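Local coordinates for ethanolamine utilization protein EutN/carboxysome structural protein Ccml (Halothece sp., PDB 6OWG), which probably assembles into pentamers that close the vertices of the icosahedral carboxysome shell, at residues Phe29-Ala32 with Asn33-Leu37. Sequence-based numbering, arbitrary orientation.
Sequences FIDA and NGELL
D31 and E35 bracket the turn of a β-hairpin, a type I turn at A32-N33 followed by G34 as a G1 bulge. The evidence is in the backbone: D31 N donates to E35 O (2.8 Å, nearly straight at 159°), while D31 O receives only a weak bond from G34 N at 3.3 Å. G34 takes the left-handed conformation (phi 106°) in which a CB would jam against the carbonyl oxygen of N33. The D31 carboxylate reinforces this turn. With CG between the backbone N and the carbonyl carbon (chi1 60°), OD1 swings in under the loop amides: it accepts a hydrogen bond from E35 N, modelled implausibly short, and weak ones from G34 N (2.7 Å) and N33 N (3.3 Å). OD2 is turned to the CB atoms of E35 and N33. A leucine in place of D31 would probably leave the N-H groups of N33 and E35 without this acceptor and G34 with just its weak bond to D31 O, freeing the turn to shift.

Beyond the turn, I30 and L36 form an antiparallel non-hydrogen-bonded pair, their side chains on one face and meeting through I30 CG2 and L36 CD2 at 3.7 Å. L37 N then bonds F29 O at 2.7 Å. On the face opposite I30, the branches of L37 divide: CD1 lies 4.1 Å from F29 CB, and CD2 lies 3.8 Å from D31 CB.

The hairpin extends from strand 24-30, whose F29 packs on A4 of strand 2-11 and V57 of strand 54-59, while I30 touches W54. F29 also bonds the backbone of K39, leading into strand 39-44, and Y40 of a neighbouring subunit packs against A32.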
# COMPACT_ATOMS: atom_id res chain seq x y z
N PHE D 29 66.28 -61.74 -72.04
CA PHE D 29 65.00 -62.32 -72.40
C PHE D 29 65.18 -63.68 -73.06
O PHE D 29 66.11 -63.90 -73.83
CB PHE D 29 64.24 -61.38 -73.32
CG PHE D 29 63.74 -60.14 -72.65
CD1 PHE D 29 62.85 -60.23 -71.59
CD2 PHE D 29 64.17 -58.89 -73.05
CE1 PHE D 29 62.40 -59.10 -70.96
CE2 PHE D 29 63.71 -57.76 -72.42
CZ PHE D 29 62.83 -57.86 -71.38
N ILE D 30 64.28 -64.59 -72.73
CA ILE D 30 64.24 -65.93 -73.31
C ILE D 30 62.95 -66.04 -74.11
O ILE D 30 61.95 -65.41 -73.78
CB ILE D 30 64.32 -67.02 -72.23
CG1 ILE D 30 63.32 -66.70 -71.13
CG2 ILE D 30 65.71 -67.11 -71.66
CD1 ILE D 30 63.27 -67.70 -70.06
N ASP D 31 62.98 -66.84 -75.17
CA ASP D 31 61.81 -66.93 -76.04
C ASP D 31 60.79 -67.91 -75.47
O ASP D 31 60.92 -68.41 -74.35
CB ASP D 31 62.22 -67.29 -77.47
CG ASP D 31 62.96 -68.62 -77.57
OD1 ASP D 31 63.24 -69.28 -76.55
OD2 ASP D 31 63.26 -69.02 -78.72
N ALA D 32 59.76 -68.20 -76.26
CA ALA D 32 58.74 -69.16 -75.85
C ALA D 32 59.26 -70.59 -75.89
O ALA D 32 58.66 -71.48 -75.27
CB ALA D 32 57.50 -69.01 -76.72
N ASN D 33 60.35 -70.84 -76.61
CA ASN D 33 60.92 -72.18 -76.66
C ASN D 33 62.00 -72.37 -75.61
O ASN D 33 62.42 -73.51 -75.36
CB ASN D 33 61.48 -72.46 -78.06
CG ASN D 33 60.41 -72.41 -79.13
OD1 ASN D 33 60.43 -71.54 -80.00
ND2 ASN D 33 59.47 -73.35 -79.07
N GLY D 34 62.47 -71.29 -74.99
CA GLY D 34 63.47 -71.38 -73.94
C GLY D 34 64.87 -70.93 -74.32
O GLY D 34 65.76 -70.99 -73.47
N GLU D 35 65.09 -70.50 -75.56
CA GLU D 35 66.40 -70.05 -76.00
C GLU D 35 66.59 -68.57 -75.68
O GLU D 35 65.62 -67.81 -75.62
CB GLU D 35 66.57 -70.28 -77.50
CG GLU D 35 66.54 -71.74 -77.92
CD GLU D 35 67.75 -72.52 -77.44
OE1 GLU D 35 68.85 -71.93 -77.35
OE2 GLU D 35 67.61 -73.73 -77.15
N LEU D 36 67.84 -68.18 -75.48
CA LEU D 36 68.15 -66.81 -75.09
C LEU D 36 68.02 -65.87 -76.28
O LEU D 36 68.65 -66.08 -77.32
CB LEU D 36 69.56 -66.74 -74.51
CG LEU D 36 69.78 -67.38 -73.14
CD1 LEU D 36 71.25 -67.74 -72.96
CD2 LEU D 36 69.33 -66.45 -72.03
N LEU D 37 67.21 -64.84 -76.13
CA LEU D 37 67.07 -63.81 -77.14
C LEU D 37 68.18 -62.77 -76.99
O LEU D 37 68.66 -62.53 -75.88
CB LEU D 37 65.71 -63.12 -77.03
CG LEU D 37 64.48 -64.00 -77.24
CD1 LEU D 37 63.23 -63.24 -76.86
CD2 LEU D 37 64.42 -64.45 -78.69